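PDB 3HUR: alanine racemase from Oenococcus oeni PSU-1, which belongs to the alanine racemase family, whose members join an N-terminal alpha/beta barrel of the TIM type to a mostly beta C-terminal domain. Local coordinates for residues Leu16-Ala20 against Gly376-Ile382; Pro83-Leu87 against Phe160-Thr164; Asp139-Ser145 against Leu190-Phe196; Ser230-Asn236 against Gly343-Thr347; Tyr282-Phe288 against Asp319-Leu325. One frame throughout, in Å; residues are numbered along the deposited sequence.

Interaction 1 of 5, residues Leu16-Ala20 against Gly376-Ile382; sequences LDAAA and GDLAEVI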
# COMPACT_ATOMS: atom_id res chain seq x y z
N LEU A 16 -12.74 11.42 -27.65
CA LEU A 16 -12.11 10.82 -28.83
C LEU A 16 -11.80 11.84 -29.87
O LEU A 16 -10.91 11.60 -30.67
CB LEU A 16 -12.97 9.72 -29.44
CG LEU A 16 -13.14 8.46 -28.57
CD1 LEU A 16 -14.17 7.49 -29.15
CD2 LEU A 16 -11.78 7.78 -28.37
N ASP A 17 -12.52 12.96 -29.85
CA ASP A 17 -12.22 14.08 -30.76
C ASP A 17 -10.82 14.60 -30.48
O ASP A 17 -10.07 14.91 -31.40
CB ASP A 17 -13.17 15.27 -30.58
CG ASP A 17 -14.58 15.04 -31.14
OD1 ASP A 17 -14.75 14.57 -32.29
OD2 ASP A 17 -15.54 15.38 -30.43
N ALA A 18 -10.51 14.74 -29.20
CA ALA A 18 -9.23 15.25 -28.78
C ALA A 18 -8.13 14.27 -29.13
O ALA A 18 -7.05 14.69 -29.55
CB ALA A 18 -9.23 15.58 -27.27
N ALA A 19 -8.40 12.98 -29.05
CA ALA A 19 -7.38 12.03 -29.50
C ALA A 19 -7.09 12.20 -31.01
O ALA A 19 -5.94 12.08 -31.46
CB ALA A 19 -7.78 10.55 -29.18
N ALA A 20 -8.14 12.46 -31.78
CA ALA A 20 -8.02 12.58 -33.23
C ALA A 20 -7.18 13.80 -33.49
O ALA A 20 -6.18 13.76 -34.22
CB ALA A 20 -9.36 12.73 -33.88
N GLY A 376 -18.05 13.19 -26.75
CA GLY A 376 -17.78 13.99 -27.97
C GLY A 376 -18.47 13.47 -29.21
O GLY A 376 -18.92 12.34 -29.25
N ASP A 377 -18.55 14.32 -30.24
CA ASP A 377 -19.30 14.04 -31.47
C ASP A 377 -18.74 12.81 -32.14
O ASP A 377 -19.48 11.94 -32.59
CB ASP A 377 -19.23 15.23 -32.46
CG ASP A 377 -19.98 16.51 -31.97
OD1 ASP A 377 -20.88 16.43 -31.09
OD2 ASP A 377 -19.68 17.61 -32.50
N LEU A 378 -17.43 12.72 -32.21
CA LEU A 378 -16.81 11.51 -32.78
C LEU A 378 -17.28 10.23 -32.08
O LEU A 378 -17.51 9.22 -32.71
CB LEU A 378 -15.30 11.59 -32.66
CG LEU A 378 -14.43 11.41 -33.90
CD1 LEU A 378 -12.99 11.25 -33.41
CD2 LEU A 378 -14.90 10.22 -34.74
N ALA A 379 -17.41 10.29 -30.77
CA ALA A 379 -17.90 9.19 -29.97
C ALA A 379 -19.31 8.70 -30.37
O ALA A 379 -19.56 7.50 -30.43
CB ALA A 379 -17.88 9.56 -28.52
N GLU A 380 -20.20 9.66 -30.59
CA GLU A 380 -21.57 9.44 -31.09
C GLU A 380 -21.50 8.69 -32.43
O GLU A 380 -22.08 7.59 -32.57
CB GLU A 380 -22.24 10.82 -31.28
CG GLU A 380 -23.76 11.01 -31.15
CD GLU A 380 -24.21 12.53 -31.41
OE1 GLU A 380 -23.45 13.35 -32.03
OE2 GLU A 380 -25.33 12.90 -30.99
N VAL A 381 -20.73 9.26 -33.38
CA VAL A 381 -20.61 8.74 -34.74
C VAL A 381 -20.07 7.30 -34.80
O VAL A 381 -20.54 6.51 -35.63
CB VAL A 381 -19.66 9.62 -35.64
CG1 VAL A 381 -19.30 8.89 -36.96
CG2 VAL A 381 -20.27 11.03 -35.92
N ILE A 382 -19.11 6.94 -33.94
CA ILE A 382 -18.57 5.56 -33.99
C ILE A 382 -19.35 4.56 -33.12
O ILE A 382 -19.03 3.37 -33.09
CB ILE A 382 -17.06 5.52 -33.70
CG1 ILE A 382 -16.75 5.94 -32.26
CG2 ILE A 382 -16.33 6.44 -34.65
CD1 ILE A 382 -15.45 5.43 -31.77

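Interaction 2 of 5, residues Pro83-Leu87 against Phe160-Thr164; sequences PIWVL and FSVYT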
# COMPACT_ATOMS: atom_id res chain seq x y z
N PRO A 83 -4.72 -1.18 -42.15
CA PRO A 83 -3.72 -2.23 -41.88
C PRO A 83 -3.23 -2.17 -40.42
O PRO A 83 -3.16 -1.10 -39.82
CB PRO A 83 -2.58 -1.94 -42.86
CG PRO A 83 -2.89 -0.53 -43.45
CD PRO A 83 -4.30 -0.17 -43.15
N ILE A 84 -2.88 -3.32 -39.87
CA ILE A 84 -2.48 -3.47 -38.50
C ILE A 84 -1.21 -4.23 -38.45
O ILE A 84 -1.01 -5.19 -39.18
CB ILE A 84 -3.53 -4.28 -37.68
CG1 ILE A 84 -4.80 -3.46 -37.48
CG2 ILE A 84 -2.96 -4.65 -36.32
CD1 ILE A 84 -6.05 -4.25 -37.52
N TRP A 85 -0.36 -3.82 -37.52
CA TRP A 85 0.98 -4.34 -37.45
C TRP A 85 1.17 -4.76 -36.02
O TRP A 85 1.04 -3.96 -35.11
CB TRP A 85 1.92 -3.19 -37.86
CG TRP A 85 3.39 -3.36 -37.68
CD1 TRP A 85 4.07 -4.48 -37.27
CD2 TRP A 85 4.38 -2.38 -37.99
NE1 TRP A 85 5.42 -4.21 -37.25
CE2 TRP A 85 5.62 -2.93 -37.70
CE3 TRP A 85 4.31 -1.06 -38.44
CZ2 TRP A 85 6.79 -2.21 -37.86
CZ3 TRP A 85 5.47 -0.35 -38.59
CH2 TRP A 85 6.70 -0.93 -38.31
N VAL A 86 1.46 -6.03 -35.83
CA VAL A 86 1.66 -6.60 -34.52
C VAL A 86 3.15 -6.70 -34.25
O VAL A 86 3.90 -7.16 -35.09
CB VAL A 86 0.96 -7.96 -34.45
CG1 VAL A 86 1.18 -8.64 -33.06
CG2 VAL A 86 -0.51 -7.75 -34.74
N LEU A 87 3.59 -6.29 -33.06
CA LEU A 87 4.99 -5.93 -32.89
C LEU A 87 5.99 -7.04 -32.62
O LEU A 87 7.20 -6.90 -33.05
CB LEU A 87 5.17 -4.81 -31.87
CG LEU A 87 4.97 -3.42 -32.46
CD1 LEU A 87 5.27 -2.36 -31.41
CD2 LEU A 87 5.86 -3.21 -33.68
N PHE A 160 6.52 -3.21 -45.86
CA PHE A 160 5.61 -2.21 -45.36
C PHE A 160 6.39 -1.07 -44.81
O PHE A 160 5.96 0.07 -44.90
CB PHE A 160 4.73 -2.82 -44.25
CG PHE A 160 3.73 -1.87 -43.70
CD1 PHE A 160 3.99 -1.16 -42.54
CD2 PHE A 160 2.54 -1.64 -44.36
CE1 PHE A 160 3.06 -0.25 -42.05
CE2 PHE A 160 1.61 -0.73 -43.88
CZ PHE A 160 1.87 -0.04 -42.71
N SER A 161 7.53 -1.36 -44.19
CA SER A 161 8.34 -0.33 -43.54
C SER A 161 9.74 -0.84 -43.34
O SER A 161 9.94 -2.04 -43.15
CB SER A 161 7.77 0.07 -42.15
OG SER A 161 7.90 1.47 -41.87
N VAL A 162 10.70 0.09 -43.35
CA VAL A 162 12.02 -0.16 -42.84
C VAL A 162 12.15 0.86 -41.75
O VAL A 162 11.98 2.07 -42.00
CB VAL A 162 13.13 0.10 -43.88
CG1 VAL A 162 14.51 -0.13 -43.24
CG2 VAL A 162 12.92 -0.78 -45.09
N TYR A 163 12.44 0.40 -40.53
CA TYR A 163 12.16 1.23 -39.36
C TYR A 163 13.13 1.03 -38.21
O TYR A 163 13.78 -0.01 -38.09
CB TYR A 163 10.72 0.97 -38.87
CG TYR A 163 10.57 -0.28 -38.06
CD1 TYR A 163 10.53 -1.51 -38.67
CD2 TYR A 163 10.53 -0.24 -36.67
CE1 TYR A 163 10.46 -2.67 -37.95
CE2 TYR A 163 10.42 -1.41 -35.93
CZ TYR A 163 10.38 -2.63 -36.58
OH TYR A 163 10.29 -3.82 -35.87
N THR A 164 13.19 2.05 -37.35
CA THR A 164 13.94 2.02 -36.09
C THR A 164 13.30 3.00 -35.12
O THR A 164 12.38 3.72 -35.48
CB THR A 164 15.40 2.51 -36.33
OG1 THR A 164 16.26 2.12 -35.26
CG2 THR A 164 15.45 4.04 -36.49

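Interaction 3 of 5, residues Asp139-Ser145 against Leu190-Phe196; sequences DKADEIS and LTINQGF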
# COMPACT_ATOMS: atom_id res chain seq x y z
N ASP A 139 21.47 -5.50 -37.51
CA ASP A 139 22.54 -4.55 -37.12
C ASP A 139 23.81 -4.57 -38.02
O ASP A 139 24.84 -3.95 -37.69
CB ASP A 139 22.96 -4.75 -35.65
CG ASP A 139 23.59 -6.11 -35.39
OD1 ASP A 139 23.72 -6.93 -36.32
OD2 ASP A 139 23.95 -6.36 -34.22
N LYS A 140 23.72 -5.26 -39.16
CA LYS A 140 24.85 -5.39 -40.08
C LYS A 140 24.43 -5.02 -41.50
O LYS A 140 23.38 -5.44 -41.97
CB LYS A 140 25.40 -6.81 -40.02
CG LYS A 140 26.13 -7.11 -38.71
CD LYS A 140 26.49 -8.60 -38.61
CE LYS A 140 26.90 -9.02 -37.19
NZ LYS A 140 26.98 -10.50 -37.08
N ALA A 141 25.26 -4.24 -42.17
CA ALA A 141 24.91 -3.68 -43.47
C ALA A 141 24.78 -4.77 -44.53
O ALA A 141 23.93 -4.67 -45.40
CB ALA A 141 25.95 -2.63 -43.89
N ASP A 142 25.61 -5.81 -44.43
CA ASP A 142 25.57 -6.90 -45.42
C ASP A 142 24.31 -7.78 -45.27
O ASP A 142 23.70 -8.19 -46.27
CB ASP A 142 26.87 -7.73 -45.41
CG ASP A 142 27.18 -8.35 -44.03
OD1 ASP A 142 27.76 -9.46 -44.01
OD2 ASP A 142 26.84 -7.73 -42.99
N GLU A 143 23.92 -8.06 -44.03
CA GLU A 143 22.68 -8.80 -43.74
C GLU A 143 21.42 -8.07 -44.25
O GLU A 143 20.47 -8.71 -44.72
CB GLU A 143 22.58 -9.09 -42.25
CG GLU A 143 23.56 -10.16 -41.71
CD GLU A 143 23.21 -10.59 -40.28
OE1 GLU A 143 22.52 -9.81 -39.57
OE2 GLU A 143 23.59 -11.72 -39.86
N ILE A 144 21.43 -6.74 -44.18
CA ILE A 144 20.29 -5.97 -44.64
C ILE A 144 20.15 -6.12 -46.14
O ILE A 144 19.07 -6.42 -46.63
CB ILE A 144 20.40 -4.49 -44.23
CG1 ILE A 144 20.24 -4.36 -42.71
CG2 ILE A 144 19.35 -3.63 -44.94
CD1 ILE A 144 20.97 -3.17 -42.09
N SER A 145 21.26 -5.97 -46.88
CA SER A 145 21.18 -6.16 -48.33
C SER A 145 20.93 -7.63 -48.70
O SER A 145 20.22 -7.89 -49.66
CB SER A 145 22.39 -5.57 -49.09
OG SER A 145 23.59 -6.20 -48.72
N LEU A 190 23.69 1.87 -41.77
CA LEU A 190 22.98 0.64 -42.06
C LEU A 190 22.00 0.75 -43.21
O LEU A 190 21.68 -0.28 -43.81
CB LEU A 190 22.30 0.13 -40.79
CG LEU A 190 23.21 -0.51 -39.74
CD1 LEU A 190 22.36 -0.72 -38.45
CD2 LEU A 190 23.86 -1.84 -40.21
N THR A 191 21.57 1.96 -43.56
CA THR A 191 20.55 2.16 -44.62
C THR A 191 20.95 2.92 -45.90
O THR A 191 20.34 2.70 -46.95
CB THR A 191 19.31 2.88 -44.05
OG1 THR A 191 19.66 4.17 -43.56
CG2 THR A 191 18.69 2.08 -42.92
N ILE A 192 21.94 3.82 -45.83
CA ILE A 192 22.35 4.59 -47.03
C ILE A 192 22.95 3.61 -48.04
O ILE A 192 23.58 2.64 -47.66
CB ILE A 192 23.37 5.71 -46.71
CG1 ILE A 192 22.83 6.73 -45.68
CG2 ILE A 192 23.77 6.47 -47.99
CD1 ILE A 192 22.33 8.05 -46.30
N ASN A 193 22.70 3.84 -49.33
CA ASN A 193 23.25 2.97 -50.41
C ASN A 193 22.66 1.54 -50.44
O ASN A 193 23.14 0.68 -51.20
CB ASN A 193 24.82 2.83 -50.35
CG ASN A 193 25.57 4.18 -50.47
OD1 ASN A 193 25.08 5.14 -51.09
ND2 ASN A 193 26.76 4.24 -49.88
N GLN A 194 21.64 1.28 -49.61
CA GLN A 194 20.91 -0.01 -49.69
C GLN A 194 19.88 0.00 -50.80
O GLN A 194 19.47 -1.04 -51.26
CB GLN A 194 20.24 -0.34 -48.36
CG GLN A 194 21.24 -0.53 -47.23
CD GLN A 194 21.94 -1.87 -47.29
OE1 GLN A 194 21.72 -2.68 -48.20
NE2 GLN A 194 22.79 -2.12 -46.28
N GLY A 195 19.47 1.18 -51.23
CA GLY A 195 18.51 1.30 -52.33
C GLY A 195 17.04 1.24 -51.95
O GLY A 195 16.18 1.01 -52.82
N PHE A 196 16.73 1.45 -50.66
CA PHE A 196 15.35 1.33 -50.19
C PHE A 196 14.53 2.47 -50.70
O PHE A 196 14.94 3.61 -50.58
CB PHE A 196 15.27 1.35 -48.65
CG PHE A 196 15.60 0.04 -48.00
CD1 PHE A 196 14.90 -1.09 -48.33
CD2 PHE A 196 16.59 -0.03 -47.05
CE1 PHE A 196 15.20 -2.30 -47.75
CE2 PHE A 196 16.91 -1.24 -46.45
CZ PHE A 196 16.22 -2.37 -46.80

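Interaction 4 of 5, residues Ser230-Asn236 against Gly343-Thr347; sequences SGVNVSN and GEQIT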
# COMPACT_ATOMS: atom_id res chain seq x y z
N SER A 230 -2.50 10.23 -25.84
CA SER A 230 -3.33 10.55 -24.69
C SER A 230 -3.16 11.98 -24.23
O SER A 230 -3.96 12.47 -23.42
CB SER A 230 -3.01 9.63 -23.54
OG SER A 230 -1.79 9.97 -22.91
N GLY A 231 -2.12 12.64 -24.73
CA GLY A 231 -1.88 14.04 -24.38
C GLY A 231 -0.96 14.24 -23.19
O GLY A 231 -0.75 15.37 -22.70
N VAL A 232 -0.40 13.15 -22.67
CA VAL A 232 0.53 13.30 -21.57
C VAL A 232 1.91 13.71 -22.09
O VAL A 232 2.21 13.58 -23.28
CB VAL A 232 0.73 11.98 -20.77
CG1 VAL A 232 -0.59 11.49 -20.22
CG2 VAL A 232 1.46 10.94 -21.60
N ASN A 233 2.76 14.16 -21.16
CA ASN A 233 4.17 14.39 -21.39
C ASN A 233 4.97 13.10 -21.36
O ASN A 233 5.27 12.58 -20.31
CB ASN A 233 4.74 15.33 -20.32
CG ASN A 233 6.07 15.95 -20.73
OD1 ASN A 233 6.28 17.15 -20.53
ND2 ASN A 233 6.94 15.15 -21.35
N VAL A 234 5.38 12.63 -22.52
CA VAL A 234 6.21 11.41 -22.64
C VAL A 234 7.61 11.37 -21.92
O VAL A 234 8.15 10.30 -21.66
CB VAL A 234 6.35 11.09 -24.16
CG1 VAL A 234 7.46 10.05 -24.46
CG2 VAL A 234 4.98 10.60 -24.66
N SER A 235 8.16 12.52 -21.56
CA SER A 235 9.51 12.63 -20.95
C SER A 235 9.58 12.41 -19.43
O SER A 235 10.67 12.50 -18.85
CB SER A 235 10.08 14.01 -21.25
OG SER A 235 9.43 15.00 -20.48
N ASN A 236 8.44 12.11 -18.81
CA ASN A 236 8.24 12.09 -17.34
C ASN A 236 8.97 13.17 -16.55
O ASN A 236 9.83 12.89 -15.75
CB ASN A 236 8.35 10.68 -16.70
CG ASN A 236 9.73 10.07 -16.77
OD1 ASN A 236 9.94 9.07 -17.48
ND2 ASN A 236 10.67 10.60 -15.99
N GLY A 343 0.32 16.46 -16.96
CA GLY A 343 1.05 15.68 -17.93
C GLY A 343 1.57 14.33 -17.42
O GLY A 343 2.37 13.68 -18.13
N GLU A 344 1.15 13.92 -16.23
CA GLU A 344 1.68 12.70 -15.61
C GLU A 344 1.33 11.49 -16.47
O GLU A 344 0.29 11.44 -17.09
CB GLU A 344 1.15 12.50 -14.16
CG GLU A 344 1.63 11.17 -13.51
CD GLU A 344 1.27 10.99 -12.05
OE1 GLU A 344 0.60 11.87 -11.47
OE2 GLU A 344 1.66 9.95 -11.47
N GLN A 345 2.22 10.51 -16.48
CA GLN A 345 1.99 9.29 -17.27
C GLN A 345 0.73 8.50 -16.78
O GLN A 345 0.38 8.55 -15.62
CB GLN A 345 3.19 8.33 -17.20
CG GLN A 345 4.58 8.94 -17.23
CD GLN A 345 5.07 9.27 -18.64
OE1 GLN A 345 5.88 8.53 -19.22
NE2 GLN A 345 4.58 10.38 -19.19
N ILE A 346 0.10 7.78 -17.70
CA ILE A 346 -1.01 6.92 -17.38
C ILE A 346 -0.66 5.47 -17.61
O ILE A 346 -1.49 4.61 -17.38
CB ILE A 346 -2.28 7.33 -18.10
CG1 ILE A 346 -2.10 7.29 -19.62
CG2 ILE A 346 -2.69 8.69 -17.64
CD1 ILE A 346 -3.35 7.55 -20.39
N THR A 347 0.60 5.20 -17.97
CA THR A 347 1.10 3.82 -18.13
C THR A 347 2.47 3.69 -17.55
O THR A 347 3.18 4.67 -17.44
CB THR A 347 1.20 3.40 -19.60
OG1 THR A 347 1.72 4.49 -20.35
CG2 THR A 347 -0.14 3.05 -20.20

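Interaction 5 of 5, residues Tyr282-Phe288 against Asp319-Leu325; sequences YVATLPF and DQTMVKL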
# COMPACT_ATOMS: atom_id res chain seq x y z
N TYR A 282 -24.57 26.00 0.13
CA TYR A 282 -24.70 24.58 -0.15
C TYR A 282 -23.37 23.81 -0.19
O TYR A 282 -22.32 24.34 -0.62
CB TYR A 282 -25.42 24.40 -1.47
CG TYR A 282 -26.86 24.81 -1.39
CD1 TYR A 282 -27.85 23.85 -1.17
CD2 TYR A 282 -27.25 26.15 -1.56
CE1 TYR A 282 -29.18 24.20 -1.11
CE2 TYR A 282 -28.60 26.52 -1.49
CZ TYR A 282 -29.56 25.54 -1.26
OH TYR A 282 -30.89 25.85 -1.18
N VAL A 283 -23.44 22.55 0.26
CA VAL A 283 -22.33 21.61 0.22
C VAL A 283 -22.68 20.27 -0.41
O VAL A 283 -23.66 19.61 -0.01
CB VAL A 283 -21.84 21.29 1.58
CG1 VAL A 283 -20.81 20.14 1.49
CG2 VAL A 283 -21.25 22.53 2.20
N ALA A 284 -21.87 19.87 -1.39
CA ALA A 284 -22.06 18.61 -2.12
C ALA A 284 -21.12 17.53 -1.56
O ALA A 284 -19.96 17.80 -1.20
CB ALA A 284 -21.83 18.83 -3.60
N THR A 285 -21.68 16.34 -1.44
CA THR A 285 -20.94 15.10 -1.13
C THR A 285 -20.70 14.28 -2.43
O THR A 285 -21.66 13.96 -3.15
CB THR A 285 -21.78 14.20 -0.24
OG1 THR A 285 -22.13 14.93 0.91
CG2 THR A 285 -21.04 12.90 0.16
N LEU A 286 -19.45 13.94 -2.69
CA LEU A 286 -19.08 13.25 -3.91
C LEU A 286 -18.71 11.83 -3.51
O LEU A 286 -18.09 11.63 -2.47
CB LEU A 286 -17.90 13.96 -4.61
CG LEU A 286 -18.02 15.47 -4.80
CD1 LEU A 286 -16.80 16.01 -5.52
CD2 LEU A 286 -19.27 15.90 -5.55
N PRO A 287 -19.08 10.84 -4.31
CA PRO A 287 -18.91 9.50 -3.84
C PRO A 287 -17.53 8.93 -4.18
O PRO A 287 -17.42 7.86 -4.77
CB PRO A 287 -20.03 8.76 -4.55
CG PRO A 287 -20.09 9.44 -5.90
CD PRO A 287 -19.85 10.88 -5.56
N PHE A 288 -16.48 9.65 -3.80
CA PHE A 288 -15.17 9.06 -3.72
C PHE A 288 -14.42 9.49 -2.48
O PHE A 288 -14.66 10.53 -1.90
CB PHE A 288 -14.37 9.41 -4.96
CG PHE A 288 -14.27 10.87 -5.24
CD1 PHE A 288 -13.28 11.61 -4.67
CD2 PHE A 288 -15.18 11.49 -6.07
CE1 PHE A 288 -13.19 12.96 -4.92
CE2 PHE A 288 -15.08 12.84 -6.35
CZ PHE A 288 -14.08 13.57 -5.76
N ASP A 319 -15.16 7.11 1.26
CA ASP A 319 -16.02 7.16 0.08
C ASP A 319 -16.77 8.45 -0.04
O ASP A 319 -17.72 8.53 -0.78
CB ASP A 319 -17.00 5.98 0.07
CG ASP A 319 -17.98 5.96 1.29
OD1 ASP A 319 -17.95 6.87 2.15
OD2 ASP A 319 -18.82 5.01 1.38
N GLN A 320 -16.32 9.48 0.64
CA GLN A 320 -17.02 10.74 0.67
C GLN A 320 -16.00 11.86 0.63
O GLN A 320 -15.07 11.90 1.42
CB GLN A 320 -17.87 10.90 1.94
CG GLN A 320 -19.04 9.97 1.99
CD GLN A 320 -19.57 9.78 3.39
OE1 GLN A 320 -18.89 10.08 4.37
NE2 GLN A 320 -20.76 9.25 3.50
N THR A 321 -16.25 12.79 -0.25
CA THR A 321 -15.50 14.00 -0.34
C THR A 321 -16.54 15.11 -0.40
O THR A 321 -17.57 14.97 -1.10
CB THR A 321 -14.64 13.98 -1.61
OG1 THR A 321 -13.67 12.94 -1.50
CG2 THR A 321 -13.94 15.27 -1.81
N MET A 322 -16.31 16.20 0.32
CA MET A 322 -17.31 17.29 0.36
C MET A 322 -16.82 18.54 -0.37
O MET A 322 -15.65 18.84 -0.35
CB MET A 322 -17.70 17.60 1.80
CG MET A 322 -18.71 16.62 2.41
SD MET A 322 -19.03 17.07 4.14
CE MET A 322 -17.43 17.27 4.77
N VAL A 323 -17.72 19.24 -1.06
CA VAL A 323 -17.38 20.48 -1.77
C VAL A 323 -18.38 21.62 -1.53
O VAL A 323 -19.59 21.46 -1.67
CB VAL A 323 -17.27 20.21 -3.30
CG1 VAL A 323 -17.10 21.51 -4.08
CG2 VAL A 323 -16.11 19.26 -3.58
N LYS A 324 -17.85 22.79 -1.21
CA LYS A 324 -18.67 24.01 -1.12
C LYS A 324 -18.99 24.49 -2.50
O LYS A 324 -18.08 24.84 -3.22
CB LYS A 324 -17.92 25.12 -0.36
CG LYS A 324 -18.78 26.40 -0.10
CD LYS A 324 -17.97 27.55 0.51
CE LYS A 324 -18.85 28.84 0.59
NZ LYS A 324 -18.20 30.04 1.28
N LEU A 325 -20.27 24.54 -2.84
CA LEU A 325 -20.75 24.96 -4.16
C LEU A 325 -21.06 26.47 -4.20
O LEU A 325 -21.33 27.08 -3.16
CB LEU A 325 -22.02 24.20 -4.52
CG LEU A 325 -22.01 22.67 -4.32
CD1 LEU A 325 -23.43 22.06 -4.38
CD2 LEU A 325 -21.08 22.01 -5.34

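Interaction 1 of 5, residues Leu16-Ala20 against Gly376-Ile382
A carboxylate aimed at the open start of a helix is a simple way to tie two distant pieces of chain together. Polar contacts come first: Asp-17, on the opening turn of helix 16-30, accepts a hydrogen bond at OD1 from Leu-378 N (3.3 Å) and a weak one at OD2 from Asp-377 N (3.2 Å). Both amides lie in the first turn of helix 377-381, where no earlier helical carbonyl serves them. Gly-376 holds the N-cap position; a CB there would clash with OD2 of Asp-17. Apolar contacts continue beside these bonds. Leu-378 CD1 reaches Ala-20 CB at 3.9 Å, and Leu-16 CD1 meets Ile-382 CD1 at 3.6 Å. The axes of the two short segments pass 8.9 Å apart at 105°, so these segments run roughly perpendicular to each other. Helix 48-57 packs against both, through Leu-51 on Leu-16 and Ala-54 on Leu-378. The carboxylate of Asp-17 thus meets the backbone amides of a helix's first turn, here joining helix 16-30 of the barrel domain to the last helix of the chain.

Interaction 2 of 5, residues Pro83-Leu87 against Phe160-Thr164
Side chains can link strands whose backbones never meet, and Trp-85 illustrates the point. The axes of segments 84-86 and 160-163 stay 10.4 Å apart, and no hydrogen bond joins them. With chi1 at t (171°), the indole of Trp-85 extends from its strand across the gap. Phe-160, also t, turns its ring edge toward the indole face in an offset edge-to-face pair, its centroid 5.8 Å from that of the six-membered ring of Trp-85 and the planes at 72°. Tyr-163 instead adopts p (79°) and presents a face to the indole edge: CZ2 of Trp-85 lies 3.7 Å from CE1 of Tyr-163, in a T-shaped pair with planes at 87°. Between these two rings, Ser-161 brings CB to 4.1 Å from Trp-85 CH2. The alternating residues Ile-84 and Val-162 point their side chains away from the contact. Thr-106, on intervening strand 103-107, is hydrogen-bonded to Tyr-163 OH and weakly to Trp-85 NE1. Here the aromatic cluster fills the space between two non-neighbouring strands of the parallel sheet, consistent with the interior of a TIM-type barrel.

Interaction 3 of 5, residues Asp139-Ser145 against Leu190-Phe196
Where one helix starts beside the end of another, a single side chain can serve both. At Asp-139 the contact is made by the backbone, whose O lies 3.4 Å from Leu-190 CD2. Lys-140, the N-cap residue of helix 141-153, points its side chain outward, while its carbonyl carbon rests 3.5 Å from the same methyl. Ala-141 follows: its N is 3.4 Å from Leu-190 CD2, and its O accepts a hydrogen bond from Gln-194 NE2 (2.9 Å). That amide group also donates to Leu-190 O (3.3 Å), so Gln-194 bridges the first turn of one helix and the last of helix 174-191. The pairing joins successive helices on the outside of the alpha/beta barrel, with strand 157-163 between them in sequence. A type II turn, Thr-191 to Gln-194, brings the glutamine back toward the helix. Ile-144 then inserts its side chain, CD1 meeting Leu-190 CD2 at 3.7 Å and CG2 the ring edge of Phe-196 at CE2 (3.7 Å). At Ser-145, CB lies 3.1 Å from Gln-194 OE1.

Interaction 4 of 5, residues Ser230-Asn236 against Gly343-Thr347
Two loops without regular structure can still fit closely when a few residues carry most of the contact, as Gln-345, Val-232 and Gly-343 do here. Gln-345 buries 81 Å² of its surface. Its side chain folds along segment 230-236, bringing NE2 to 2.6 Å from Asn-233 O and CD to 4.1 Å from Asn-236 CB, beside the type I turn that runs from Asn-233 to Asn-236. Val-232, with 64 Å², points at the opposite loop: CG1 lies 3.3 Å from Glu-344 O and 4.3 Å from Ile-346 CG2, while CB is 3.5 Å from Gly-343 O. Ile-346 in turn extends CD1 to 3.8 Å from Ser-230 CB, and both it and Val-232 pack on Phe-251 of strand 251-263. Gly-343, with 44 Å², has its CA 4.4 Å from that of Val-232, and its carbonyl O receives the hydrogen bond from Asn-233 N (3.1 Å). A CB on this glycine would sit tightly against Asn-233 CB. Polar groups of Asn-233, Gly-343 and Gln-345 thus meet at one end and aliphatic side chains at the other, which implies a contact made by close fit and a main-chain hydrogen bond rather than by ion pairs.

Interaction 5 of 5, residues Tyr282-Phe288 against Asp319-Leu325
An antiparallel strand pair satisfies its polar backbone in alternation, and strands 281-286 and 321-324 show how the account balances. Ala-284 and Val-323 form a complete hydrogen-bonded pair: Ala-284 N donates to Val-323 O (2.8 Å), and Val-323 N to Ala-284 O (2.7 Å). Leu-286 and Thr-321 repeat it, with Leu-286 N to Thr-321 O at 2.7 Å and Thr-321 N to Leu-286 O at 3.1 Å. At one end Leu-325 N donates to Tyr-282 O (3.0 Å); at the other the hydroxyl of Thr-321 takes over, OG1 donating to Phe-288 O (2.6 Å) just past the inverse gamma turn centred on Pro-287. Residues of the non-hydrogen-bonded pairs turn their backbone groups to neighbouring chain: Val-283 to Arg-261, Thr-285 to Ala-258 and Asp-259, Met-322 to Ile-313 and Lys-324 to Pro-311. Thr-285 OG1 is hydrogen-bonded to Tyr-271 OH of the third subunit. Gln-320 NE2 is hydrogen-bonded to Tyr-354 OH of the second subunit and Tyr-271 O of the third, and its OE1 to Thr-317 OG1. On the face carrying Ala-284, Leu-286 and Val-323, Leu-286 CD1 packs on Val-323 CG2 (3.8 Å), and Ala-284 CB on Leu-325 CD1 (3.7 Å). This is a regular antiparallel ladder in the mixed sheet of the C-terminal domain, with Thr-285 and Gln-320 bonded to neighbouring subunits.

How the interactions relate
The five contacts trace the two-domain plan of the chain. Interactions 2 and 3 lie in the N-terminal barrel, with centres 18 Å apart; their segments alternate along the sequence, and they touch where Val-162 CG2 meets Phe-196 CD1 at 3.8 Å, linking strand 157-163 to the loop that follows helix 174-191. Interaction 5 sits in the C-terminal sheet, 63 Å from interaction 3 between centres, on the opposite side of the chain's centre. Between these extremes, interactions 1 and 4, about 6 Å apart at their nearest atoms, join parts distant in sequence. The span from 16-20 to 376-382 encloses all the others, and that of interaction 4 encloses interaction 5, so the longest-range contacts lie between barrel and C-terminal sheet.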